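Local coordinates for fibronectin-binding protein (Streptococcus pyogenes, PDB 5A0L) that mediates covalent attachment of this Gram-positive pathogen to its host through an internal thioester, as a surface adhesin, at residues V102-Y107 and K183-Y188; K70-G75 and G187-I192. All blocks are in the same frame, centred on the assembly; numbering follows the deposited sequence.

Interactions 1 and 2 follow each other along one piece of chain, the link from helix 176-179 into strand 191-195; their first segments come earlier, 70-75 before 102-107. In interaction 1 residues 183-188 of that link lie against the C-terminal end of helix 92-105; in interaction 2 residues 187-192 pair with the end of strand 66-72 in the six-stranded antiparallel barrel. Their centres are about 12 Å apart. The segments overlap at Gly187 and Tyr188, of which Tyr188 makes its contact in interaction 1. Ile103 CG1 meets Leu190 CD1 at 3.7 Å, so the two contacts also touch directly. The chain thus packs on the helical part before it joins the barrel of this thioester domain.

Interaction 1. Residues V102-Y107 and K183-Y188; sequences VIYNGY and KIPSGY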
loop_
_atom_site.group_PDB
_atom_site.type_symbol
_atom_site.label_atom_id
_atom_site.label_comp_id
_atom_site.label_asym_id
_atom_site.label_seq_id
_atom_site.Cartn_x
_atom_site.Cartn_y
_atom_site.Cartn_z
ATOM N N VAL A 102 1.110 -10.088 1.322
ATOM C CA VAL A 102 1.900 -9.015 0.733
ATOM C C VAL A 102 2.267 -7.942 1.764
ATOM O O VAL A 102 3.430 -7.553 1.920
ATOM C CB VAL A 102 1.180 -8.363 -0.464
ATOM C CG1 VAL A 102 1.836 -7.051 -0.866
ATOM C CG2 VAL A 102 1.150 -9.334 -1.629
ATOM N N ILE A 103 1.263 -7.475 2.504
ATOM C CA ILE A 103 1.503 -6.391 3.457
ATOM C C ILE A 103 2.442 -6.877 4.577
ATOM O O ILE A 103 3.346 -6.133 4.980
ATOM C CB ILE A 103 0.180 -5.826 4.005
ATOM C CG1 ILE A 103 -0.618 -5.106 2.907
ATOM C CG2 ILE A 103 0.394 -4.945 5.195
ATOM C CD1 ILE A 103 0.004 -3.844 2.420
ATOM N N TYR A 104 2.214 -8.081 5.100
ATOM C CA TYR A 104 3.015 -8.563 6.205
ATOM C C TYR A 104 4.501 -8.690 5.816
ATOM O O TYR A 104 5.393 -8.528 6.669
ATOM C CB TYR A 104 2.453 -9.910 6.689
ATOM C CG TYR A 104 3.039 -10.376 7.994
ATOM C CD1 TYR A 104 2.966 -9.576 9.143
ATOM C CD2 TYR A 104 3.629 -11.655 8.112
ATOM C CE1 TYR A 104 3.538 -9.992 10.344
ATOM C CE2 TYR A 104 4.162 -12.078 9.325
ATOM C CZ TYR A 104 4.089 -11.265 10.439
ATOM O OH TYR A 104 4.671 -11.630 11.652
ATOM N N ASN A 105 4.747 -8.969 4.539
ATOM C CA ASN A 105 6.086 -9.124 4.016
ATOM C C ASN A 105 6.735 -7.859 3.463
ATOM O O ASN A 105 7.939 -7.834 3.214
ATOM C CB ASN A 105 6.131 -10.252 3.005
ATOM C CG ASN A 105 6.126 -11.568 3.694
ATOM O OD1 ASN A 105 7.172 -11.968 4.240
ATOM N ND2 ASN A 105 4.962 -12.225 3.818
ATOM N N GLY A 106 5.920 -6.826 3.248
ATOM C CA GLY A 106 6.364 -5.559 2.684
ATOM C C GLY A 106 6.641 -4.529 3.770
ATOM O O GLY A 106 6.852 -4.844 4.936
ATOM N N TYR A 107 6.667 -3.265 3.364
ATOM C CA TYR A 107 6.989 -2.171 4.303
ATOM C C TYR A 107 5.751 -1.864 5.138
ATOM O O TYR A 107 4.656 -1.688 4.568
ATOM C CB TYR A 107 7.427 -0.956 3.538
ATOM C CG TYR A 107 7.833 0.197 4.409
ATOM C CD1 TYR A 107 9.126 0.310 4.905
ATOM C CD2 TYR A 107 6.912 1.162 4.770
ATOM C CE1 TYR A 107 9.479 1.369 5.710
ATOM C CE2 TYR A 107 7.265 2.224 5.560
ATOM C CZ TYR A 107 8.555 2.343 6.029
ATOM O OH TYR A 107 8.917 3.409 6.815
ATOM N N LYS A 183 4.864 -16.701 9.417
ATOM C CA LYS A 183 3.486 -16.640 8.969
ATOM C C LYS A 183 2.745 -15.471 9.623
ATOM O O LYS A 183 3.109 -14.999 10.722
ATOM C CB LYS A 183 2.754 -17.932 9.345
ATOM C CG LYS A 183 3.436 -19.233 8.970
ATOM C CD LYS A 183 3.630 -19.371 7.476
ATOM C CE LYS A 183 4.239 -20.710 7.148
ATOM N NZ LYS A 183 4.482 -20.875 5.701
ATOM N N ILE A 184 1.683 -15.010 8.972
ATOM C CA ILE A 184 0.877 -13.965 9.590
ATOM C C ILE A 184 0.355 -14.433 10.958
ATOM O O ILE A 184 0.010 -15.616 11.144
ATOM C CB ILE A 184 -0.282 -13.463 8.688
ATOM C CG1 ILE A 184 -1.322 -14.548 8.396
ATOM C CG2 ILE A 184 0.273 -12.812 7.417
ATOM C CD1 ILE A 184 -2.579 -14.017 7.689
ATOM N N PRO A 185 0.311 -13.505 11.930
ATOM C CA PRO A 185 -0.125 -13.886 13.274
ATOM C C PRO A 185 -1.600 -14.201 13.346
ATOM O O PRO A 185 -2.387 -13.755 12.509
ATOM C CB PRO A 185 0.244 -12.682 14.147
ATOM C CG PRO A 185 0.417 -11.548 13.224
ATOM C CD PRO A 185 0.770 -12.110 11.862
ATOM N N SER A 186 -1.978 -14.974 14.349
ATOM C CA SER A 186 -3.361 -15.237 14.638
ATOM C C SER A 186 -4.051 -13.898 14.810
ATOM O O SER A 186 -3.553 -13.027 15.512
ATOM C CB SER A 186 -3.506 -16.036 15.937
ATOM O OG SER A 186 -4.852 -16.379 16.147
ATOM N N GLY A 187 -5.175 -13.730 14.135
ATOM C CA GLY A 187 -5.980 -12.505 14.264
ATOM C C GLY A 187 -5.502 -11.318 13.437
ATOM O O GLY A 187 -6.056 -10.225 13.540
ATOM N N TYR A 188 -4.482 -11.524 12.624
ATOM C CA TYR A 188 -3.950 -10.458 11.761
ATOM C C TYR A 188 -5.093 -9.826 10.969
ATOM O O TYR A 188 -5.854 -10.525 10.309
ATOM C CB TYR A 188 -2.900 -11.007 10.784
ATOM C CG TYR A 188 -2.085 -9.984 10.028
ATOM C CD1 TYR A 188 -1.246 -9.101 10.690
ATOM C CD2 TYR A 188 -2.100 -9.951 8.643
ATOM C CE1 TYR A 188 -0.485 -8.183 9.996
ATOM C CE2 TYR A 188 -1.343 -9.032 7.935
ATOM C CZ TYR A 188 -0.518 -8.158 8.616
ATOM O OH TYR A 188 0.246 -7.289 7.878
HETATM O O HOH W 1 5.530 -14.120 11.786
#
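Tyr104, in the last turn of helix 92-105, packs its ring against Ile184, Pro185 and Tyr188 of the loop that follows helix 176-179. CB points toward the loop, and chi1 of -169° sets CG anti to the backbone N. At the root of the side chain, Tyr104 CB touches both Tyr188 OH and, at 3.7 Å, Ile184 CG2. The two sides of the ring then part company. Tyr104 CD1 turns to the other tyrosine and meets Tyr188 CZ and CE1, both at 3.8 Å, in an edge-to-face pair in which Tyr104 gives the edge and Tyr188 the face, with planes 66° apart. Tyr104 CD2 meets the methyl Ile184 CG2 at 3.6 Å. Over one face, Ile184 CA and Pro185 CD both make CH-pi contacts, and Pro185 CD stands 3.6 Å above the ring plane, displaced toward the rim near CE1 and CZ. Tyr104 CE2 comes to 3.4 Å from Lys183 O. At the tip, Tyr104 OH is linked to Lys183 O by a water in the plane of the ring; this water lies 2.6 Å from Tyr104 OH and donates to Lys183 O. Tyr188 OH lies at the ring edge beside the helix backbone, 3.5 Å from Tyr104 CA and close to Ile103 CG2. Within the loop, a type II turn from Pro185 to Tyr188, closed by Tyr188 N to Pro185 O, brings the second tyrosine back to the helix. Ile184 and Tyr188 also pack on Leu100 one turn earlier, while Ile103 touches Tyr48 of strand 45-49, placing this surface contact where helix 92-105 adjoins the barrel.

Interaction 2. Residues K70-G75 and G187-I192; sequences KIDGSG and GYRLNI
This is a short antiparallel strand pairing at one end of the barrel, where strand 66-72 finishes and strand 191-195 begins. Ile71 and Ile192 form the hydrogen-bonded pair: Ile71 N donates to Ile192 O at 2.8 Å, nearly straight down the carbonyl, and Ile192 N returns a bond to Ile71 O at 2.9 Å. Their side chains share the sheet face covered by helix 75-81, where both touch Tyr81. Asp72 and Asn191 make the next, non-hydrogen-bonded pair, and beyond it Gly73 N donates to Leu190 O at 2.8 Å, with the donor tilted 34° from the carbonyl plane. Near the strand ends, Asp72 OD2 forms a salt bridge with Arg189 NH1 at 3.2 Å, the carboxylate and guanidinium planes 54° apart. The bend at chi3 (-51°) turns Arg189 NE aside, while Arg189 CD lies 3.5 Å from Asp72 OD2. Asn191 ND2 adds a weak bond to Ile71 O, and Asn191 OD1 accepts from Val209 N; Lys70 NZ donates to Val209 O. Ile71 O therefore receives a backbone N-H and, weakly, a side-chain N-H, besides a CA-H contact from Asn191. Lys70 and Asn191 thus tie the strand pair to the C-terminal tail. Three backbone bonds define the pairing; the salt bridge, through one oxygen and one nitrogen between exposed residues, probably contributes less.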
loop_
_atom_site.group_PDB
_atom_site.type_symbol
_atom_site.label_atom_id
_atom_site.label_comp_id
_atom_site.label_asym_id
_atom_site.label_seq_id
_atom_site.Cartn_x
_atom_site.Cartn_y
_atom_site.Cartn_z
ATOM N N LYS A 70 -13.211 4.331 7.961
ATOM C CA LYS A 70 -12.411 3.112 8.201
ATOM C C LYS A 70 -13.324 1.881 8.242
ATOM O O LYS A 70 -14.294 1.866 8.993
ATOM C CB LYS A 70 -11.655 3.271 9.498
ATOM C CG LYS A 70 -10.688 2.121 9.782
ATOM C CD LYS A 70 -9.833 2.336 10.995
ATOM C CE LYS A 70 -10.558 2.200 12.297
ATOM N NZ LYS A 70 -10.763 0.775 12.663
ATOM N N ILE A 71 -12.929 0.862 7.476
ATOM C CA ILE A 71 -13.674 -0.415 7.299
ATOM C C ILE A 71 -12.705 -1.554 7.599
ATOM O O ILE A 71 -11.520 -1.470 7.289
ATOM C CB ILE A 71 -14.198 -0.530 5.823
ATOM C CG1 ILE A 71 -15.154 0.670 5.583
ATOM C CG2 ILE A 71 -14.942 -1.829 5.489
ATOM C CD1 ILE A 71 -15.601 0.832 4.171
ATOM N N ASP A 72 -13.207 -2.627 8.203
ATOM C CA ASP A 72 -12.323 -3.786 8.416
ATOM C C ASP A 72 -12.021 -4.467 7.077
ATOM O O ASP A 72 -12.906 -4.646 6.228
ATOM C CB ASP A 72 -12.930 -4.784 9.413
ATOM C CG ASP A 72 -12.597 -4.445 10.913
ATOM O OD1 ASP A 72 -11.959 -3.409 11.272
ATOM O OD2 ASP A 72 -12.978 -5.257 11.756
ATOM N N GLY A 73 -10.759 -4.803 6.854
ATOM C CA GLY A 73 -10.400 -5.554 5.688
ATOM C C GLY A 73 -10.936 -6.973 5.743
ATOM O O GLY A 73 -11.013 -7.568 6.817
ATOM N N SER A 74 -11.295 -7.478 4.570
ATOM C CA SER A 74 -11.761 -8.860 4.371
ATOM C C SER A 74 -11.698 -9.139 2.893
ATOM O O SER A 74 -11.596 -8.198 2.089
ATOM C CB SER A 74 -13.222 -9.027 4.817
ATOM O OG SER A 74 -14.106 -8.232 4.015
ATOM N N GLY A 75 -11.874 -10.396 2.481
ATOM C CA GLY A 75 -11.892 -10.652 1.058
ATOM C C GLY A 75 -13.025 -9.924 0.350
ATOM O O GLY A 75 -12.814 -9.413 -0.740
ATOM N N GLY A 187 -5.175 -13.730 14.135
ATOM C CA GLY A 187 -5.980 -12.505 14.264
ATOM C C GLY A 187 -5.502 -11.318 13.437
ATOM O O GLY A 187 -6.056 -10.225 13.540
ATOM N N TYR A 188 -4.482 -11.524 12.624
ATOM C CA TYR A 188 -3.950 -10.458 11.761
ATOM C C TYR A 188 -5.093 -9.826 10.969
ATOM O O TYR A 188 -5.854 -10.525 10.309
ATOM C CB TYR A 188 -2.900 -11.007 10.784
ATOM C CG TYR A 188 -2.085 -9.984 10.028
ATOM C CD1 TYR A 188 -1.246 -9.101 10.690
ATOM C CD2 TYR A 188 -2.100 -9.951 8.643
ATOM C CE1 TYR A 188 -0.485 -8.183 9.996
ATOM C CE2 TYR A 188 -1.343 -9.032 7.935
ATOM C CZ TYR A 188 -0.518 -8.158 8.616
ATOM O OH TYR A 188 0.246 -7.289 7.878
ATOM N N ARG A 189 -5.127 -8.497 10.946
ATOM C CA ARG A 189 -6.211 -7.768 10.290
ATOM C C ARG A 189 -5.664 -6.447 9.752
ATOM O O ARG A 189 -4.855 -5.791 10.408
ATOM C CB ARG A 189 -7.338 -7.476 11.291
ATOM C CG ARG A 189 -8.603 -6.894 10.654
ATOM C CD ARG A 189 -9.724 -6.639 11.658
ATOM N NE ARG A 189 -9.999 -7.808 12.473
ATOM C CZ ARG A 189 -10.689 -7.790 13.612
ATOM N NH1 ARG A 189 -11.221 -6.664 14.063
ATOM N NH2 ARG A 189 -10.823 -8.902 14.301
ATOM N N LEU A 190 -6.172 -6.065 8.578
ATOM C CA LEU A 190 -5.895 -4.767 7.989
ATOM C C LEU A 190 -7.216 -4.016 7.829
ATOM O O LEU A 190 -8.293 -4.514 8.155
ATOM C CB LEU A 190 -5.157 -4.869 6.656
ATOM C CG LEU A 190 -3.850 -5.651 6.722
ATOM C CD1 LEU A 190 -3.301 -5.781 5.312
ATOM C CD2 LEU A 190 -2.814 -4.995 7.641
ATOM N N ASN A 191 -7.116 -2.788 7.310
ATOM C CA ASN A 191 -8.261 -1.894 7.162
ATOM C C ASN A 191 -8.248 -1.258 5.792
ATOM O O ASN A 191 -7.189 -0.935 5.248
ATOM C CB ASN A 191 -8.242 -0.830 8.263
ATOM C CG ASN A 191 -8.346 -1.431 9.639
ATOM O OD1 ASN A 191 -7.336 -1.897 10.218
ATOM N ND2 ASN A 191 -9.562 -1.501 10.136
ATOM N N ILE A 192 -9.474 -1.058 5.282
ATOM C CA ILE A 192 -9.699 -0.255 4.089
ATOM C C ILE A 192 -10.225 1.109 4.566
ATOM O O ILE A 192 -11.024 1.195 5.469
ATOM C CB ILE A 192 -10.724 -0.924 3.127
ATOM C CG1 ILE A 192 -10.077 -2.162 2.477
ATOM C CG2 ILE A 192 -11.277 0.064 2.093
ATOM C CD1 ILE A 192 -9.072 -1.840 1.392
HETATM O O HOH W 2 -8.062 -7.878 7.235
#